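Local coordinates for protein lectin (Pleurotus ostreatus, PDB 6T0Q) that probably binds galactose and N-acetylgalactosamine on glycans, as a calcium-containing fungal lectin built from two similar beta-rich domains, at residues A[48-60]-A[148-162]. Sequence-based numbering, arbitrary orientation.
With NAG (2-acetamido-2-deoxy-beta-D-glucopyranose), chain E.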
loop_
_atom_site.group_PDB
_atom_site.type_symbol
_atom_site.label_atom_id
_atom_site.label_comp_id
_atom_site.label_asym_id
_atom_site.label_seq_id
_atom_site.Cartn_x
_atom_site.Cartn_y
_atom_site.Cartn_z
ATOM N N ASN A 48 36.303 36.491 -9.948
ATOM C CA ASN A 48 34.893 36.825 -10.106
ATOM C C ASN A 48 34.355 37.524 -8.864
ATOM O O ASN A 48 34.853 37.338 -7.751
ATOM C CB ASN A 48 34.045 35.579 -10.401
ATOM C CG ASN A 48 34.143 35.157 -11.853
ATOM O OD1 ASN A 48 33.358 35.599 -12.685
ATOM N ND2 ASN A 48 35.136 34.340 -12.169
ATOM N N ILE A 49 33.294 38.304 -9.064
ATOM C CA ILE A 49 32.683 39.044 -7.962
ATOM C C ILE A 49 31.771 38.125 -7.156
ATOM O O ILE A 49 31.275 37.105 -7.639
ATOM C CB ILE A 49 31.903 40.267 -8.478
ATOM C CG1 ILE A 49 30.741 39.803 -9.370
ATOM C CG2 ILE A 49 32.839 41.243 -9.202
ATOM C CD1 ILE A 49 29.722 40.902 -9.702
ATOM N N ILE A 50 31.531 38.516 -5.901
ATOM C CA ILE A 50 30.509 37.856 -5.099
ATOM C C ILE A 50 29.168 38.022 -5.790
ATOM O O ILE A 50 28.764 39.140 -6.131
ATOM C CB ILE A 50 30.495 38.430 -3.673
ATOM C CG1 ILE A 50 31.796 38.068 -2.944
ATOM C CG2 ILE A 50 29.289 37.922 -2.901
ATOM C CD1 ILE A 50 31.945 38.755 -1.565
ATOM N N SER A 51 28.473 36.910 -6.015
ATOM C CA SER A 51 27.286 36.938 -6.860
ATOM C C SER A 51 26.623 35.569 -6.854
ATOM O O SER A 51 27.258 34.549 -6.568
ATOM C CB SER A 51 27.637 37.340 -8.296
ATOM O OG SER A 51 28.696 36.537 -8.795
ATOM N N THR A 52 25.334 35.570 -7.190
ATOM C CA THR A 52 24.555 34.367 -7.447
ATOM C C THR A 52 24.079 34.415 -8.893
ATOM O O THR A 52 23.655 35.470 -9.378
ATOM C CB THR A 52 23.366 34.273 -6.478
ATOM O OG1 THR A 52 23.858 34.306 -5.131
ATOM C CG2 THR A 52 22.578 32.982 -6.699
ATOM N N ARG A 53 24.164 33.284 -9.596
ATOM C CA ARG A 53 23.866 33.273 -11.028
ATOM C C ARG A 53 23.048 32.044 -11.405
ATOM O O ARG A 53 23.283 30.956 -10.857
ATOM C CB ARG A 53 25.176 33.300 -11.845
ATOM C CG ARG A 53 25.994 34.589 -11.659
ATOM C CD ARG A 53 25.220 35.778 -12.229
ATOM N NE ARG A 53 25.980 37.032 -12.227
ATOM C CZ ARG A 53 25.734 38.052 -11.408
ATOM N NH1 ARG A 53 24.760 37.967 -10.509
ATOM N NH2 ARG A 53 26.462 39.156 -11.488
ATOM N N PRO A 54 22.086 32.183 -12.322
ATOM C CA PRO A 54 21.274 31.040 -12.750
ATOM C C PRO A 54 21.865 30.289 -13.933
ATOM O O PRO A 54 22.527 30.859 -14.800
ATOM C CB PRO A 54 19.953 31.699 -13.170
ATOM C CG PRO A 54 20.404 32.998 -13.781
ATOM C CD PRO A 54 21.625 33.441 -12.950
ATOM N N PHE A 55 21.580 28.986 -13.965
ATOM C CA PHE A 55 21.973 28.108 -15.065
ATOM C C PHE A 55 20.829 27.142 -15.338
ATOM O O PHE A 55 20.275 26.563 -14.400
ATOM C CB PHE A 55 23.270 27.350 -14.726
ATOM C CG PHE A 55 24.412 28.272 -14.401
ATOM C CD1 PHE A 55 25.217 28.781 -15.416
ATOM C CD2 PHE A 55 24.633 28.688 -13.099
ATOM C CE1 PHE A 55 26.246 29.676 -15.132
ATOM C CE2 PHE A 55 25.671 29.572 -12.793
ATOM C CZ PHE A 55 26.473 30.077 -13.816
ATOM N N ARG A 56 20.478 26.979 -16.616
ATOM C CA ARG A 56 19.308 26.211 -17.028
ATOM C C ARG A 56 19.624 25.410 -18.275
ATOM O O ARG A 56 20.324 25.888 -19.171
ATOM C CB ARG A 56 18.109 27.101 -17.389
ATOM C CG ARG A 56 17.238 27.550 -16.269
ATOM C CD ARG A 56 16.197 28.528 -16.822
ATOM N NE ARG A 56 15.406 27.972 -17.925
ATOM C CZ ARG A 56 14.089 27.767 -17.868
ATOM N NH1 ARG A 56 13.424 28.058 -16.760
ATOM N NH2 ARG A 56 13.435 27.273 -18.920
ATOM N N LYS A 57 19.027 24.223 -18.365
ATOM C CA LYS A 57 19.113 23.433 -19.588
ATOM C C LYS A 57 17.890 22.529 -19.679
ATOM O O LYS A 57 17.621 21.763 -18.749
ATOM C CB LYS A 57 20.401 22.632 -19.591
ATOM C CG LYS A 57 20.473 21.541 -20.609
ATOM C CD LYS A 57 20.974 22.020 -21.936
ATOM C CE LYS A 57 21.435 20.814 -22.739
ATOM N NZ LYS A 57 21.737 21.154 -24.138
ATOM N N ASN A 58 17.134 22.656 -20.769
ATOM C CA ASN A 58 16.047 21.736 -21.111
ATOM C C ASN A 58 16.661 20.570 -21.873
ATOM O O ASN A 58 17.180 20.747 -22.979
ATOM C CB ASN A 58 14.985 22.441 -21.958
ATOM C CG ASN A 58 13.791 21.531 -22.302
ATOM O OD1 ASN A 58 13.681 20.422 -21.779
ATOM N ND2 ASN A 58 12.894 22.011 -23.188
ATOM N N ILE A 59 16.614 19.379 -21.290
ATOM C CA ILE A 59 17.208 18.194 -21.896
ATOM C C ILE A 59 16.079 17.293 -22.377
ATOM O O ILE A 59 15.238 16.863 -21.580
ATOM C CB ILE A 59 18.128 17.461 -20.908
ATOM C CG1 ILE A 59 19.330 18.343 -20.582
ATOM C CG2 ILE A 59 18.596 16.147 -21.495
ATOM C CD1 ILE A 59 20.325 17.710 -19.631
ATOM N N THR A 60 16.054 17.015 -23.676
ATOM C CA THR A 60 15.012 16.183 -24.263
ATOM C C THR A 60 15.445 14.719 -24.302
ATOM O O THR A 60 16.636 14.405 -24.379
ATOM C CB THR A 60 14.674 16.680 -25.667
ATOM O OG1 THR A 60 15.885 16.809 -26.428
ATOM C CG2 THR A 60 14.014 18.043 -25.581
ATOM N N SER A 148 26.146 24.720 -23.758
ATOM C CA SER A 148 24.761 24.698 -24.224
ATOM C C SER A 148 23.774 25.102 -23.134
ATOM O O SER A 148 22.598 25.306 -23.432
ATOM C CB SER A 148 24.393 23.313 -24.777
ATOM O OG SER A 148 24.360 22.339 -23.742
ATOM N N TRP A 149 24.218 25.222 -21.884
ATOM C CA TRP A 149 23.347 25.718 -20.830
ATOM C C TRP A 149 23.156 27.224 -20.986
ATOM O O TRP A 149 24.008 27.920 -21.544
ATOM C CB TRP A 149 23.941 25.388 -19.456
ATOM C CG TRP A 149 23.829 23.920 -19.108
ATOM C CD1 TRP A 149 24.237 22.858 -19.867
ATOM C CD2 TRP A 149 23.259 23.363 -17.913
ATOM N NE1 TRP A 149 23.955 21.675 -19.220
ATOM C CE2 TRP A 149 23.354 21.956 -18.020
ATOM C CE3 TRP A 149 22.657 23.917 -16.774
ATOM C CZ2 TRP A 149 22.884 21.095 -17.023
ATOM C CZ3 TRP A 149 22.186 23.056 -15.780
ATOM C CH2 TRP A 149 22.312 21.664 -15.910
ATOM N N LYS A 150 22.019 27.725 -20.505
ATOM C CA LYS A 150 21.742 29.154 -20.506
ATOM C C LYS A 150 22.022 29.748 -19.129
ATOM O O LYS A 150 21.888 29.075 -18.105
ATOM C CB LYS A 150 20.285 29.431 -20.906
ATOM C CG LYS A 150 19.954 29.085 -22.370
ATOM C CD LYS A 150 20.999 29.665 -23.321
ATOM C CE LYS A 150 20.497 29.698 -24.780
ATOM N NZ LYS A 150 19.345 30.637 -24.990
ATOM N N THR A 151 22.409 31.023 -19.114
ATOM C CA THR A 151 22.672 31.727 -17.868
ATOM C C THR A 151 22.228 33.178 -18.014
ATOM O O THR A 151 21.684 33.581 -19.049
ATOM C CB THR A 151 24.159 31.632 -17.483
ATOM O OG1 THR A 151 24.352 32.160 -16.165
ATOM C CG2 THR A 151 25.020 32.417 -18.451
ATOM N N LEU A 152 22.455 33.967 -16.962
ATOM C CA LEU A 152 22.273 35.414 -17.015
ATOM C C LEU A 152 23.405 36.083 -16.254
ATOM O O LEU A 152 23.921 35.532 -15.282
ATOM C CB LEU A 152 20.942 35.871 -16.396
ATOM C CG LEU A 152 19.603 35.543 -17.049
ATOM C CD1 LEU A 152 18.494 36.049 -16.141
ATOM C CD2 LEU A 152 19.491 36.172 -18.424
ATOM N N ARG A 153 23.776 37.283 -16.689
ATOM C CA ARG A 153 24.735 38.097 -15.941
ATOM C C ARG A 153 24.034 38.918 -14.869
ATOM O O ARG A 153 24.197 40.133 -14.795
ATOM C CB ARG A 153 25.512 39.007 -16.886
ATOM C CG ARG A 153 26.309 38.290 -17.945
ATOM C CD ARG A 153 27.190 39.272 -18.710
ATOM N NE ARG A 153 28.053 38.595 -19.666
ATOM C CZ ARG A 153 29.292 38.981 -19.952
ATOM N NH1 ARG A 153 29.817 40.039 -19.348
ATOM N NH2 ARG A 153 30.004 38.308 -20.840
ATOM N N ALA A 154 23.246 38.252 -14.033
ATOM C CA ALA A 154 22.418 38.915 -13.035
ATOM C C ALA A 154 21.928 37.850 -12.068
ATOM O O ALA A 154 22.019 36.651 -12.344
ATOM C CB ALA A 154 21.246 39.663 -13.689
ATOM N N ALA A 155 21.423 38.298 -10.919
ATOM C CA ALA A 155 20.880 37.371 -9.942
ATOM C C ALA A 155 19.759 36.543 -10.575
ATOM O O ALA A 155 19.100 36.996 -11.514
ATOM C CB ALA A 155 20.351 38.125 -8.723
ATOM N N PRO A 156 19.540 35.318 -10.105
ATOM C CA PRO A 156 18.478 34.482 -10.681
ATOM C C PRO A 156 17.126 35.165 -10.558
ATOM O O PRO A 156 16.719 35.545 -9.451
ATOM C CB PRO A 156 18.532 33.207 -9.828
ATOM C CG PRO A 156 19.936 33.173 -9.298
ATOM C CD PRO A 156 20.290 34.615 -9.054
ATOM N N PRO A 157 16.403 35.343 -11.665
ATOM C CA PRO A 157 15.064 35.934 -11.576
ATOM C C PRO A 157 14.149 35.059 -10.741
ATOM O O PRO A 157 14.403 33.872 -10.524
ATOM C CB PRO A 157 14.591 35.992 -13.034
ATOM C CG PRO A 157 15.814 35.821 -13.859
ATOM C CD PRO A 157 16.762 34.994 -13.048
ATOM N N GLU A 158 13.076 35.674 -10.253
ATOM C CA GLU A 158 12.028 34.924 -9.578
ATOM C C GLU A 158 11.574 33.771 -10.458
ATOM O O GLU A 158 11.332 33.953 -11.653
ATOM C CB GLU A 158 10.845 35.840 -9.265
ATOM C CG GLU A 158 10.365 35.736 -7.840
ATOM C CD GLU A 158 11.448 36.105 -6.849
ATOM O OE1 GLU A 158 12.186 37.079 -7.113
ATOM O OE2 GLU A 158 11.571 35.414 -5.814
ATOM N N ASN A 159 11.499 32.575 -9.870
ATOM C CA ASN A 159 11.000 31.388 -10.567
ATOM C C ASN A 159 11.847 31.027 -11.788
ATOM O O ASN A 159 11.346 30.425 -12.738
ATOM C CB ASN A 159 9.536 31.568 -10.988
ATOM C CG ASN A 159 8.602 31.738 -9.806
ATOM O OD1 ASN A 159 8.886 31.272 -8.703
ATOM N ND2 ASN A 159 7.475 32.403 -10.035
ATOM N N PHE A 160 13.139 31.376 -11.790
ATOM C CA PHE A 160 13.970 31.024 -12.943
ATOM C C PHE A 160 14.005 29.517 -13.176
ATOM O O PHE A 160 14.180 29.072 -14.315
ATOM C CB PHE A 160 15.394 31.549 -12.762
ATOM C CG PHE A 160 16.282 30.615 -11.994
ATOM C CD1 PHE A 160 16.252 30.589 -10.606
ATOM C CD2 PHE A 160 17.144 29.749 -12.660
ATOM C CE1 PHE A 160 17.071 29.726 -9.893
ATOM C CE2 PHE A 160 17.967 28.877 -11.949
ATOM C CZ PHE A 160 17.931 28.871 -10.569
ATOM N N GLN A 161 13.830 28.721 -12.119
ATOM C CA GLN A 161 13.916 27.269 -12.213
ATOM C C GLN A 161 12.639 26.635 -12.732
ATOM O O GLN A 161 12.605 25.413 -12.921
ATOM C CB GLN A 161 14.261 26.664 -10.844
ATOM C CG GLN A 161 13.108 26.642 -9.839
ATOM C CD GLN A 161 12.942 27.955 -9.092
ATOM O OE1 GLN A 161 13.393 29.002 -9.543
ATOM N NE2 GLN A 161 12.295 27.897 -7.934
ATOM N N LEU A 162 11.584 27.429 -12.968
ATOM C CA LEU A 162 10.320 26.845 -13.400
ATOM C C LEU A 162 10.289 26.704 -14.916
ATOM O O LEU A 162 10.826 27.558 -15.632
ATOM C CB LEU A 162 9.130 27.698 -12.942
ATOM C CG LEU A 162 8.963 27.834 -11.427
ATOM C CD1 LEU A 162 7.636 28.516 -11.084
ATOM C CD2 LEU A 162 9.070 26.485 -10.733
HETATM C C1 NAG E . 11.675 21.330 -23.628
HETATM C C2 NAG E . 10.482 22.244 -23.344
HETATM C C3 NAG E . 9.171 21.572 -23.767
HETATM C C4 NAG E . 9.231 21.103 -25.217
HETATM C C5 NAG E . 10.477 20.236 -25.416
HETATM C C6 NAG E . 10.688 19.811 -26.850
HETATM C C7 NAG E . 10.831 23.812 -21.493
HETATM C C8 NAG E . 10.733 24.030 -20.010
HETATM N N2 NAG E . 10.439 22.615 -21.938
HETATM O O3 NAG E . 8.115 22.507 -23.586
HETATM O O5 NAG E . 11.665 20.944 -25.013
HETATM O O6 NAG E . 11.245 20.869 -27.617
HETATM O O7 NAG E . 11.257 24.676 -22.251
#
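Strand 150-151 forms the edge of an antiparallel sheet by pairing with 51-60, and the chain after it loops back over 51-60. Arg56 and Lys150 form a hydrogen-bonded antiparallel pair, with Lys150 N to Arg56 O at 2.8 Å and Arg56 N to Lys150 O at 2.9 Å. Beyond it a side chain takes over: Pro54 has no N-H to give, but its O receives Thr151 OG1 at 2.6 Å, nearly along the C=O axis. The hydroxyl reaches it from a position anti to its own backbone N (chi1 -172°), and it also lies over one face of the Phe55 ring. Lys57 lays its aliphatic base on Trp149, CB standing 3.4 Å from the centroid of the five-membered ring in a CH-pi contact; the chain then bends at chi2 (87°) and brings NZ within 2.9 Å of Ser148 OG, which Asp146 also engages. Pro54 CB rests against Phe160 CD2 at 3.5 Å, while Pro156 and Leu152 pack against the pyrrolidine ring of Pro54. Arginine suits position 56 because its planar group lets Arg56 NH1 donate to Phe160 O at 2.8 Å and to Leu162 O at 2.9 Å, both near the guanidinium plane, while NE makes a salt bridge with Asp167, farther along the chain. Asn58, farther along, carries a covalently linked NAG on ND2. Strand 109-118 pairs with the other edge of 51-60, Ile127 and Trp37 meet Phe55, and Ile131 of strand 126-135 touches Trp149.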